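Local coordinates for RIM-binding protein, isoform F (Drosophila melanogaster, PDB 6Q9M) that probably acts as an active-zone scaffold that couples synaptic vesicle recruitment to release sites, its central part being an array of fibronectin type III domains, at residues S5-E17 with I26-L38. Numbering follows the deposited sequence.
Sequences SDNVPAPKHLTLE and IGWSPPEPVGYNL
Strands 12-20 and 23-29, the first two of a fibronectin type III domain, pair antiparallel as a beta hairpin. Lys-12 and Ser-29 form one hydrogen-bonded pair: Lys-12 N to Ser-29 O (3.1 Å, 169°) and Ser-29 N to Lys-12 O (2.8 Å). Thr-15 and Gly-27 form the next, hydrogen-bonded from Thr-15 N to Gly-27 O (2.8 Å) and Gly-27 N to Thr-15 O (2.9 Å). Between them the first strand carries an extra residue, a beta bulge where Thr-15 OG1 bonds to His-13 O from above the carbonyl plane. From the paired strand Lys-12, bent at chi3 (27°), carries NZ to Glu-32 OE1 (3.1 Å) in the loop after 23-29, a salt bridge in which NZ meets the oxygen from above the carboxylate plane. An alanine here would probably leave Glu-32 without this mate and freer to turn. Prolines continue the contact: Pro-11 CB touches Trp-28 CD1 obliquely (3.8 Å), Pro-9 CB meets Pro-31 CB and Pro-9 CG packs crosswise on Val-34 CG1 (3.6 Å). Trp-28, CG wedged between backbone N and carbonyl carbon (chi1 63°), sets its ring edge-to-face with Tyr-42 of the opposing sheet, as the core tryptophan of the fibronectin type III sandwich.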
loop_
_atom_site.group_PDB
_atom_site.type_symbol
_atom_site.label_atom_id
_atom_site.label_comp_id
_atom_site.label_asym_id
_atom_site.label_seq_id
_atom_site.Cartn_x
_atom_site.Cartn_y
_atom_site.Cartn_z
ATOM N N SER A 5 -8.783 1.032 -9.107
ATOM C CA SER A 5 -9.097 2.395 -8.715
ATOM C C SER A 5 -9.982 2.350 -7.481
ATOM O O SER A 5 -10.821 1.455 -7.339
ATOM C CB SER A 5 -9.804 3.162 -9.839
ATOM O OG SER A 5 -10.512 4.283 -9.330
ATOM N N ASP A 6 -9.788 3.323 -6.591
ATOM C CA ASP A 6 -10.600 3.409 -5.381
ATOM C C ASP A 6 -12.063 3.739 -5.683
ATOM O O ASP A 6 -12.942 3.373 -4.898
ATOM C CB ASP A 6 -10.032 4.486 -4.442
ATOM C CG ASP A 6 -8.632 4.149 -3.892
ATOM O OD1 ASP A 6 -7.837 3.451 -4.567
ATOM O OD2 ASP A 6 -8.311 4.621 -2.775
ATOM N N ASN A 7 -12.353 4.437 -6.790
ATOM C CA ASN A 7 -13.727 4.868 -7.050
ATOM C C ASN A 7 -14.657 3.683 -7.301
ATOM O O ASN A 7 -15.762 3.629 -6.755
ATOM C CB ASN A 7 -13.798 5.819 -8.248
ATOM C CG ASN A 7 -12.601 6.732 -8.359
ATOM O OD1 ASN A 7 -11.900 6.720 -9.374
ATOM N ND2 ASN A 7 -12.374 7.556 -7.334
ATOM N N VAL A 8 -14.219 2.717 -8.108
ATOM C CA VAL A 8 -15.065 1.597 -8.530
ATOM C C VAL A 8 -15.473 0.695 -7.370
ATOM O O VAL A 8 -14.621 0.005 -6.797
ATOM C CB VAL A 8 -14.352 0.769 -9.609
ATOM C CG1 VAL A 8 -15.174 -0.434 -9.966
ATOM C CG2 VAL A 8 -14.061 1.634 -10.835
ATOM N N PRO A 9 -16.767 0.611 -7.047
ATOM C CA PRO A 9 -17.230 -0.377 -6.063
ATOM C C PRO A 9 -16.797 -1.790 -6.434
ATOM O O PRO A 9 -16.734 -2.158 -7.612
ATOM C CB PRO A 9 -18.762 -0.226 -6.104
ATOM C CG PRO A 9 -18.993 1.144 -6.594
ATOM C CD PRO A 9 -17.866 1.460 -7.538
ATOM N N ALA A 10 -16.534 -2.591 -5.410
ATOM C CA ALA A 10 -15.889 -3.884 -5.561
ATOM C C ALA A 10 -16.803 -5.029 -5.136
ATOM O O ALA A 10 -17.721 -4.838 -4.330
ATOM C CB ALA A 10 -14.599 -3.908 -4.728
ATOM N N PRO A 11 -16.573 -6.238 -5.648
ATOM C CA PRO A 11 -17.399 -7.379 -5.238
ATOM C C PRO A 11 -17.187 -7.697 -3.768
ATOM O O PRO A 11 -16.209 -7.283 -3.154
ATOM C CB PRO A 11 -16.919 -8.538 -6.137
ATOM C CG PRO A 11 -16.012 -7.898 -7.183
ATOM C CD PRO A 11 -15.450 -6.661 -6.507
ATOM N N LYS A 12 -18.146 -8.417 -3.197
ATOM C CA LYS A 12 -18.128 -8.780 -1.786
ATOM C C LYS A 12 -18.373 -10.280 -1.633
ATOM O O LYS A 12 -18.763 -10.971 -2.572
ATOM C CB LYS A 12 -19.170 -7.975 -0.994
ATOM C CG LYS A 12 -19.227 -6.487 -1.368
ATOM C CD LYS A 12 -20.529 -5.806 -0.913
ATOM C CE LYS A 12 -21.143 -6.484 0.305
ATOM N NZ LYS A 12 -22.058 -5.579 1.079
ATOM N N HIS A 13 -18.151 -10.769 -0.414
ATOM C CA HIS A 13 -18.484 -12.138 -0.026
ATOM C C HIS A 13 -17.803 -13.164 -0.931
ATOM O O HIS A 13 -18.378 -14.200 -1.280
ATOM C CB HIS A 13 -19.999 -12.336 0.009
ATOM C CG HIS A 13 -20.683 -11.459 1.010
ATOM N ND1 HIS A 13 -21.419 -10.350 0.651
ATOM C CD2 HIS A 13 -20.715 -11.508 2.364
ATOM C CE1 HIS A 13 -21.895 -9.767 1.738
ATOM N NE2 HIS A 13 -21.482 -10.450 2.790
ATOM N N LEU A 14 -16.546 -12.887 -1.270
ATOM C CA LEU A 14 -15.712 -13.841 -1.981
ATOM C C LEU A 14 -15.625 -15.147 -1.199
ATOM O O LEU A 14 -15.305 -15.154 -0.007
ATOM C CB LEU A 14 -14.328 -13.245 -2.185
ATOM C CG LEU A 14 -13.330 -14.093 -2.946
ATOM C CD1 LEU A 14 -13.988 -14.627 -4.204
ATOM C CD2 LEU A 14 -12.060 -13.309 -3.262
ATOM N N THR A 15 -15.935 -16.254 -1.869
ATOM C CA THR A 15 -16.052 -17.550 -1.218
ATOM C C THR A 15 -15.366 -18.627 -2.043
ATOM O O THR A 15 -15.569 -18.708 -3.261
ATOM C CB THR A 15 -17.528 -17.913 -1.036
ATOM O OG1 THR A 15 -18.157 -16.922 -0.213
ATOM C CG2 THR A 15 -17.680 -19.280 -0.395
ATOM N N LEU A 16 -14.583 -19.470 -1.372
ATOM C CA LEU A 16 -14.094 -20.712 -1.956
ATOM C C LEU A 16 -15.145 -21.771 -1.693
ATOM O O LEU A 16 -15.386 -22.134 -0.539
ATOM C CB LEU A 16 -12.754 -21.134 -1.361
ATOM C CG LEU A 16 -12.375 -22.556 -1.781
ATOM C CD1 LEU A 16 -11.854 -22.553 -3.202
ATOM C CD2 LEU A 16 -11.370 -23.199 -0.832
ATOM N N GLU A 17 -15.790 -22.247 -2.754
ATOM C CA GLU A 17 -16.860 -23.215 -2.582
ATOM C C GLU A 17 -16.378 -24.658 -2.703
ATOM O O GLU A 17 -16.839 -25.515 -1.941
ATOM C CB GLU A 17 -17.983 -22.923 -3.573
ATOM C CG GLU A 17 -19.149 -22.192 -2.913
ATOM C CD GLU A 17 -19.756 -21.119 -3.790
ATOM O OE1 GLU A 17 -19.740 -21.287 -5.028
ATOM O OE2 GLU A 17 -20.259 -20.115 -3.242
ATOM N N ILE A 26 -15.315 -20.862 -7.044
ATOM C CA ILE A 26 -15.518 -19.718 -6.167
ATOM C C ILE A 26 -16.854 -19.061 -6.476
ATOM O O ILE A 26 -17.430 -19.223 -7.557
ATOM C CB ILE A 26 -14.411 -18.653 -6.278
ATOM C CG1 ILE A 26 -14.534 -17.938 -7.626
ATOM C CG2 ILE A 26 -13.031 -19.245 -6.028
ATOM C CD1 ILE A 26 -13.481 -16.872 -7.836
ATOM N N GLY A 27 -17.327 -18.289 -5.498
ATOM C CA GLY A 27 -18.510 -17.477 -5.669
ATOM C C GLY A 27 -18.295 -16.125 -5.020
ATOM O O GLY A 27 -17.398 -15.951 -4.192
ATOM N N TRP A 28 -19.116 -15.155 -5.432
ATOM C CA TRP A 28 -19.049 -13.805 -4.879
ATOM C C TRP A 28 -20.410 -13.136 -5.043
ATOM O O TRP A 28 -21.357 -13.714 -5.595
ATOM C CB TRP A 28 -17.915 -12.982 -5.517
ATOM C CG TRP A 28 -18.043 -12.723 -7.003
ATOM C CD1 TRP A 28 -18.629 -11.634 -7.603
ATOM C CD2 TRP A 28 -17.559 -13.556 -8.070
ATOM N NE1 TRP A 28 -18.541 -11.742 -8.972
ATOM C CE2 TRP A 28 -17.901 -12.915 -9.288
ATOM C CE3 TRP A 28 -16.905 -14.793 -8.117
ATOM C CZ2 TRP A 28 -17.604 -13.473 -10.549
ATOM C CZ3 TRP A 28 -16.597 -15.344 -9.377
ATOM C CH2 TRP A 28 -16.955 -14.682 -10.571
ATOM N N SER A 29 -20.508 -11.908 -4.536
ATOM C CA SER A 29 -21.720 -11.106 -4.593
ATOM C C SER A 29 -21.438 -9.799 -5.320
ATOM O O SER A 29 -20.314 -9.285 -5.265
ATOM C CB SER A 29 -22.250 -10.802 -3.187
ATOM O OG SER A 29 -22.406 -11.993 -2.440
ATOM N N PRO A 30 -22.423 -9.237 -6.008
ATOM C CA PRO A 30 -22.186 -7.996 -6.748
ATOM C C PRO A 30 -21.916 -6.836 -5.807
ATOM O O PRO A 30 -22.416 -6.812 -4.667
ATOM C CB PRO A 30 -23.501 -7.776 -7.522
ATOM C CG PRO A 30 -24.352 -8.989 -7.279
ATOM C CD PRO A 30 -23.832 -9.669 -6.066
ATOM N N PRO A 31 -21.229 -5.802 -6.298
ATOM C CA PRO A 31 -20.979 -4.612 -5.484
ATOM C C PRO A 31 -22.251 -3.823 -5.245
ATOM O O PRO A 31 -23.215 -3.886 -6.018
ATOM C CB PRO A 31 -20.009 -3.796 -6.345
ATOM C CG PRO A 31 -20.319 -4.233 -7.741
ATOM C CD PRO A 31 -20.583 -5.703 -7.614
ATOM N N GLU A 32 -22.255 -3.101 -4.134
ATOM C CA GLU A 32 -23.287 -2.099 -3.904
ATOM C C GLU A 32 -23.191 -1.003 -4.961
ATOM O O GLU A 32 -22.087 -0.535 -5.262
ATOM C CB GLU A 32 -23.146 -1.505 -2.506
ATOM C CG GLU A 32 -22.792 -2.543 -1.458
ATOM C CD GLU A 32 -22.807 -1.987 -0.053
ATOM O OE1 GLU A 32 -22.001 -2.465 0.775
ATOM O OE2 GLU A 32 -23.625 -1.077 0.224
ATOM N N PRO A 33 -24.302 -0.561 -5.535
ATOM C CA PRO A 33 -24.232 0.547 -6.489
ATOM C C PRO A 33 -23.915 1.851 -5.776
ATOM O O PRO A 33 -24.381 2.103 -4.661
ATOM C CB PRO A 33 -25.637 0.578 -7.088
ATOM C CG PRO A 33 -26.492 0.089 -5.967
ATOM C CD PRO A 33 -25.691 -0.964 -5.257
ATOM N N VAL A 34 -23.104 2.682 -6.428
ATOM C CA VAL A 34 -22.695 3.964 -5.873
ATOM C C VAL A 34 -23.181 5.143 -6.705
ATOM O O VAL A 34 -23.020 6.297 -6.283
ATOM C CB VAL A 34 -21.164 4.025 -5.681
ATOM C CG1 VAL A 34 -20.465 4.449 -6.961
ATOM C CG2 VAL A 34 -20.805 4.945 -4.536
ATOM N N GLY A 35 -23.806 4.893 -7.859
ATOM C CA GLY A 35 -24.300 5.928 -8.734
ATOM C C GLY A 35 -23.420 6.184 -9.940
ATOM O O GLY A 35 -23.934 6.551 -11.003
ATOM N N TYR A 36 -22.108 6.006 -9.798
ATOM C CA TYR A 36 -21.161 6.109 -10.898
ATOM C C TYR A 36 -20.363 4.815 -11.002
ATOM O O TYR A 36 -20.422 3.947 -10.125
ATOM C CB TYR A 36 -20.218 7.317 -10.730
ATOM C CG TYR A 36 -19.590 7.495 -9.355
ATOM C CD1 TYR A 36 -20.076 8.449 -8.467
ATOM C CD2 TYR A 36 -18.493 6.734 -8.961
ATOM C CE1 TYR A 36 -19.502 8.627 -7.219
ATOM C CE2 TYR A 36 -17.911 6.905 -7.710
ATOM C CZ TYR A 36 -18.423 7.854 -6.845
ATOM O OH TYR A 36 -17.855 8.030 -5.604
ATOM N N ASN A 37 -19.622 4.689 -12.104
ATOM C CA ASN A 37 -18.729 3.553 -12.314
ATOM C C ASN A 37 -19.462 2.228 -12.114
ATOM O O ASN A 37 -18.941 1.300 -11.490
ATOM C CB ASN A 37 -17.511 3.635 -11.381
ATOM C CG ASN A 37 -16.464 4.631 -11.854
ATOM O OD1 ASN A 37 -16.363 4.931 -13.044
ATOM N ND2 ASN A 37 -15.674 5.147 -10.918
ATOM N N LEU A 38 -20.691 2.139 -12.623
ATOM C CA LEU A 38 -21.475 0.931 -12.405
ATOM C C LEU A 38 -20.839 -0.260 -13.116
ATOM O O LEU A 38 -20.241 -0.141 -14.190
ATOM C CB LEU A 38 -22.925 1.107 -12.857
ATOM C CG LEU A 38 -23.945 0.125 -12.249
ATOM C CD1 LEU A 38 -23.575 -0.330 -10.838
ATOM C CD2 LEU A 38 -25.339 0.730 -12.249
#